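Local coordinates for pumilio homology domain family member 4 (Saccharomyces cerevisiae, PDB 3BWT), which binds mRNA through the Pumilio repeats of its RNA-binding domain, the part of the longer protein described here, at residues S157-C160 with I161-A164; A194-D197 with K198-D202; K233-A236 with I237-S240. All coordinates share one frame; numbering follows the deposited sequence.

Contact 1: S157-C160 with I161-A164; sequences SDSC and IDIA
Two successive i to i+4 backbone bonds, Ile163 N to Ser159 O at 3.0 Å (N-H...O angle 149°) and Ala164 N to Cys160 O at 2.8 Å (161°), open helix 160-164 directly after the N-cap residue Ser159. The Ser159 side chain makes no capping bond.

Asp162 bends back over that start. A chi1 of 40° sets its CG between its own N and carbonyl carbon, which brings OD2 to 3.6 Å from Ser159 CB. The carboxylate lies beside Ser159 without bonding to it; OD2 has its polar partner in Lys129 NZ, in a salt bridge. With an alanine here, Lys129 would probably lose its mate and Ser159 CB the carboxylate lying against it. Ile163 approaches Ser159 from another direction, its CD1 4.4 Å from Ser159 CB, and both side chains touch Val125 of helix 124-128. Cys160 holds its SG anti to its backbone N, 4.0 Å from Ile161 N, and Ala164 packs with Ile163 on Leu173 of helix 169-179.

The arrangement is the first turn of a short helix in Pumilio repeat 5, in contact with helices 124-128 and 169-179 of the alpha-helical repeat array.

Contact 2: A194-D197 with K198-D202; sequences ALVD and KLTLD
Leu195, the N-cap residue of helix 196-200, offers its carbonyl to the first full turn: Leu199 N reaches Leu195 O at 3.1 Å, with an N-H...O angle of 174° and the donor close to the line of the C=O bond. The side chains follow the backbone, since Leu195 CB packs against the branch point of Leu199, 4.2 Å from its CG, and Leu199 also touches Thr165 and Val209.

At Val196 the carbonyl takes two bonds from a single residue. Thr200 OG1 donates to Val196 O at 2.5 Å and Thr200 N donates to the same oxygen at 3.1 Å, the two donors coming from opposite faces of the carbonyl plane. A chi1 of -61°, which places OG1 beside its own backbone N, is what folds the hydroxyl back onto the preceding turn. The hydroxyl of the buried Thr200 is thereby satisfied within the helix. Val196 and Thr200 run side by side in the same direction, with Val196 CG2 3.8 Å from Thr200 OG1, and both lean on Leu232 of helix 224-232.

Asp197 contributes chiefly its carbonyl, to which Thr200 N makes a second, weak bond at 3.4 Å. Its OD1 forms a long, weak ion pair with Arg235 NH2.

Beyond the last turn, Asp202 OD1 accepts from the backbone N of Phe204 and Gly205, capping the start of helix 205-219. The whole is a short helix with a threonine whose hydroxyl bonds to the carbonyl four residues earlier, followed by a capped turn into the next helix, within Pumilio repeat 6.

Contact 3: K233-A236 with I237-S240; sequences KPRA and IELS
Arg235 and Glu238 carry the charged part of this turn. Arg235 NH1 donates to Glu238 OE1 at 3.1 Å, a hydrogen bond within a salt bridge. The oxygen lies near the guanidinium plane, at its edge, but the nitrogen meets OE1 from above the carboxylate plane, and the two flat groups are 52° apart. Glu238 OE2 is equally near, 3.1 Å from Arg235 NH1, and lies in the guanidinium plane, so one nitrogen faces both oxygens instead of two nitrogens pairing with two. A bend at chi3 of Arg235 (-86°) swings the guanidinium across the extended Glu238 chain, whose OE1 also lies 3.3 Å from Arg235 CD.

The backbone bonds are of the helical kind. Leu239 N donates to Arg235 O at 2.8 Å, nearly straight at 171°; Arg235 is the N-cap residue of helix 236-240. One residue on, Ala236 O accepts from Ser240 OG at 2.7 Å, while the bond from Ser240 N to the same oxygen, at 3.0 Å, is weak. The hydroxyl of the buried Ser240 therefore has its partner within the same turn.

Van der Waals packing of Leu239 on the arginine completes the contact. Leu239 lies across the arginine: its CD1 rests 3.9 Å from Arg235 CB, and its CD2 lies over one face of the guanidinium, 4.0 Å from Arg235 NH1. The arginine is thus met by a carboxylate at its edge and by a methyl on a face.

In Pumilio repeat 7, this turn follows helix 224-232 through the 3-10 segment 233-234. Ala236 packs on Met262, Glu265 and Ile266 of helix 256-279, Ser240 on Leu278 of that helix and on Ile249, and Leu239 likewise reaches Ile249 of helix 245-253.

How the contacts relate
All three contacts lie at the starts of short helices in successive Pumilio repeats, 5, 6 and 7, and each is partly buried. Contact 1 has no exposed residue among those that touch, whereas Asp197 and Lys198 in contact 2 and Glu238 in contact 3 reach the surface. Contact 2 is the middle member: Ala164 CB packs on Leu199 CD2 at 3.7 Å, and Leu201 CD2 on Leu239 CD2 at 3.6 Å. Contacts 1 and 3 do not touch, their nearest atoms about 12 Å apart. Contact 1 sends its carboxylate out to Lys129, just beyond helix 124-128. Contacts 2 and 3 share a hydroxyl bonded to the i-4 carbonyl, and contact 3 adds a salt bridge within the turn.

Contact 1: S157-C160 with I161-A164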
# COMPACT_ATOMS: atom_id res chain seq x y z
N SER A 157 -15.87 1.36 -1.93
CA SER A 157 -16.98 1.99 -1.23
C SER A 157 -17.98 0.96 -0.68
O SER A 157 -18.60 1.18 0.35
CB SER A 157 -17.71 2.97 -2.15
OG SER A 157 -16.87 4.07 -2.49
N ASP A 158 -18.11 -0.17 -1.37
CA ASP A 158 -19.14 -1.14 -1.02
C ASP A 158 -18.64 -2.30 -0.14
O ASP A 158 -19.44 -2.99 0.50
CB ASP A 158 -19.82 -1.67 -2.28
CG ASP A 158 -20.53 -0.57 -3.05
OD1 ASP A 158 -20.84 0.48 -2.44
OD2 ASP A 158 -20.79 -0.77 -4.26
N SER A 159 -17.33 -2.52 -0.11
CA SER A 159 -16.75 -3.55 0.74
C SER A 159 -15.67 -2.94 1.62
O SER A 159 -14.62 -3.53 1.84
CB SER A 159 -16.16 -4.69 -0.10
OG SER A 159 -17.02 -5.02 -1.19
N CYS A 160 -15.94 -1.75 2.14
CA CYS A 160 -14.92 -0.92 2.75
C CYS A 160 -14.27 -1.55 3.96
O CYS A 160 -13.05 -1.56 4.10
CB CYS A 160 -15.50 0.44 3.14
SG CYS A 160 -14.24 1.67 3.50
N ILE A 161 -15.10 -2.04 4.87
CA ILE A 161 -14.61 -2.54 6.13
C ILE A 161 -13.65 -3.72 5.90
O ILE A 161 -12.52 -3.70 6.37
CB ILE A 161 -15.79 -2.92 7.08
CG1 ILE A 161 -15.26 -3.45 8.41
CG2 ILE A 161 -16.75 -3.89 6.40
CD1 ILE A 161 -14.43 -2.43 9.14
N ASP A 162 -14.07 -4.71 5.14
CA ASP A 162 -13.23 -5.88 4.90
C ASP A 162 -12.00 -5.58 4.06
O ASP A 162 -10.97 -6.24 4.20
CB ASP A 162 -14.02 -7.04 4.29
CG ASP A 162 -15.01 -6.58 3.23
OD1 ASP A 162 -15.71 -5.56 3.46
OD2 ASP A 162 -15.10 -7.25 2.17
N ILE A 163 -12.10 -4.60 3.17
CA ILE A 163 -10.96 -4.24 2.34
C ILE A 163 -9.95 -3.40 3.12
O ILE A 163 -8.74 -3.59 3.00
CB ILE A 163 -11.38 -3.54 1.04
CG1 ILE A 163 -11.35 -4.54 -0.12
CG2 ILE A 163 -10.46 -2.37 0.71
CD1 ILE A 163 -12.02 -4.04 -1.38
N ALA A 164 -10.46 -2.50 3.95
CA ALA A 164 -9.63 -1.70 4.83
C ALA A 164 -8.91 -2.56 5.89
O ALA A 164 -7.77 -2.27 6.26
CB ALA A 164 -10.47 -0.64 5.50

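Contact 2: A194-D197 with K198-D202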
# COMPACT_ATOMS: atom_id res chain seq x y z
N ALA A 194 -16.42 6.90 9.13
CA ALA A 194 -17.55 6.24 9.75
C ALA A 194 -17.14 4.92 10.42
O ALA A 194 -17.92 4.33 11.17
CB ALA A 194 -18.62 5.99 8.70
N LEU A 195 -15.92 4.46 10.16
CA LEU A 195 -15.47 3.17 10.66
C LEU A 195 -14.21 3.29 11.50
O LEU A 195 -13.55 2.29 11.80
CB LEU A 195 -15.21 2.20 9.50
CG LEU A 195 -16.39 1.84 8.60
CD1 LEU A 195 -15.92 1.22 7.27
CD2 LEU A 195 -17.34 0.91 9.34
N VAL A 196 -13.87 4.52 11.88
CA VAL A 196 -12.60 4.76 12.56
C VAL A 196 -12.42 3.96 13.85
O VAL A 196 -11.30 3.57 14.20
CB VAL A 196 -12.36 6.27 12.81
CG1 VAL A 196 -13.05 6.73 14.10
CG2 VAL A 196 -10.87 6.55 12.88
N ASP A 197 -13.52 3.70 14.57
CA ASP A 197 -13.44 2.90 15.78
C ASP A 197 -12.86 1.50 15.48
O ASP A 197 -11.83 1.10 16.04
CB ASP A 197 -14.81 2.78 16.45
CG ASP A 197 -15.23 4.05 17.19
OD1 ASP A 197 -14.54 5.09 17.07
OD2 ASP A 197 -16.27 4.01 17.89
N LYS A 198 -13.52 0.78 14.59
CA LYS A 198 -13.10 -0.57 14.19
C LYS A 198 -11.68 -0.61 13.63
O LYS A 198 -10.87 -1.46 14.02
CB LYS A 198 -14.07 -1.14 13.14
CG LYS A 198 -15.45 -1.48 13.69
CD LYS A 198 -16.03 -2.74 13.03
CE LYS A 198 -17.24 -3.25 13.79
NZ LYS A 198 -17.50 -4.69 13.55
N LEU A 199 -11.39 0.29 12.70
CA LEU A 199 -10.10 0.32 12.01
C LEU A 199 -8.92 0.53 12.95
O LEU A 199 -7.85 -0.02 12.76
CB LEU A 199 -10.10 1.43 10.96
CG LEU A 199 -11.16 1.37 9.87
CD1 LEU A 199 -11.02 2.59 9.00
CD2 LEU A 199 -10.97 0.11 9.06
N THR A 200 -9.13 1.37 13.96
CA THR A 200 -8.06 1.77 14.86
C THR A 200 -7.51 0.57 15.63
O THR A 200 -6.31 0.45 15.86
CB THR A 200 -8.55 2.90 15.81
OG1 THR A 200 -8.96 4.03 15.02
CG2 THR A 200 -7.47 3.32 16.81
N LEU A 201 -8.41 -0.34 16.01
CA LEU A 201 -8.06 -1.52 16.79
C LEU A 201 -7.62 -2.67 15.90
O LEU A 201 -7.20 -3.72 16.39
CB LEU A 201 -9.26 -1.95 17.62
CG LEU A 201 -9.75 -0.94 18.67
CD1 LEU A 201 -10.74 -1.60 19.63
CD2 LEU A 201 -8.56 -0.33 19.42
N ASP A 202 -7.70 -2.47 14.60
CA ASP A 202 -7.43 -3.54 13.66
C ASP A 202 -5.95 -3.63 13.27
O ASP A 202 -5.29 -2.60 13.10
CB ASP A 202 -8.27 -3.34 12.40
CG ASP A 202 -8.15 -4.48 11.45
OD1 ASP A 202 -7.29 -4.42 10.56
OD2 ASP A 202 -8.90 -5.47 11.64

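Contact 3: K233-A236 with I237-S240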
# COMPACT_ATOMS: atom_id res chain seq x y z
N LYS A 233 -9.65 10.96 20.54
CA LYS A 233 -9.07 11.62 21.71
C LYS A 233 -9.73 11.18 23.03
O LYS A 233 -9.03 10.91 24.00
CB LYS A 233 -9.11 13.15 21.57
CG LYS A 233 -8.34 13.88 22.66
CD LYS A 233 -7.91 15.28 22.22
CE LYS A 233 -9.10 16.21 21.98
NZ LYS A 233 -9.61 16.82 23.24
N PRO A 234 -11.07 11.10 23.05
CA PRO A 234 -11.78 10.69 24.27
C PRO A 234 -11.42 9.29 24.77
O PRO A 234 -11.95 8.84 25.79
CB PRO A 234 -13.25 10.73 23.82
CG PRO A 234 -13.28 11.77 22.76
CD PRO A 234 -11.99 11.60 22.02
N ARG A 235 -10.53 8.61 24.06
CA ARG A 235 -10.17 7.25 24.44
C ARG A 235 -8.66 7.13 24.45
O ARG A 235 -8.10 6.04 24.38
CB ARG A 235 -10.79 6.24 23.47
CG ARG A 235 -12.24 6.56 23.11
CD ARG A 235 -13.07 5.32 22.79
NE ARG A 235 -12.97 4.91 21.39
CZ ARG A 235 -12.59 3.70 21.00
NH1 ARG A 235 -12.30 2.77 21.90
NH2 ARG A 235 -12.52 3.42 19.70
N ALA A 236 -8.00 8.29 24.56
CA ALA A 236 -6.55 8.38 24.43
C ALA A 236 -5.82 7.30 25.23
O ALA A 236 -4.92 6.64 24.71
CB ALA A 236 -6.07 9.76 24.84
N ILE A 237 -6.19 7.14 26.49
CA ILE A 237 -5.56 6.14 27.34
C ILE A 237 -5.91 4.74 26.89
O ILE A 237 -5.04 3.89 26.75
CB ILE A 237 -5.99 6.28 28.82
CG1 ILE A 237 -5.58 7.64 29.38
CG2 ILE A 237 -5.38 5.15 29.63
CD1 ILE A 237 -4.08 7.80 29.59
N GLU A 238 -7.20 4.50 26.69
CA GLU A 238 -7.68 3.18 26.31
C GLU A 238 -6.95 2.66 25.07
O GLU A 238 -6.52 1.51 25.03
CB GLU A 238 -9.18 3.22 26.09
CG GLU A 238 -9.81 1.88 25.76
CD GLU A 238 -11.06 2.02 24.91
OE1 GLU A 238 -11.61 3.14 24.85
OE2 GLU A 238 -11.48 1.01 24.31
N LEU A 239 -6.80 3.53 24.07
CA LEU A 239 -6.13 3.18 22.83
C LEU A 239 -4.62 3.18 22.98
O LEU A 239 -3.90 2.56 22.19
CB LEU A 239 -6.52 4.16 21.73
CG LEU A 239 -8.01 4.26 21.42
CD1 LEU A 239 -8.30 5.46 20.54
CD2 LEU A 239 -8.51 2.97 20.77
N SER A 240 -4.12 3.88 23.99
CA SER A 240 -2.68 3.95 24.22
C SER A 240 -2.12 2.62 24.72
O SER A 240 -0.92 2.36 24.63
CB SER A 240 -2.32 5.07 25.20
OG SER A 240 -2.28 6.31 24.53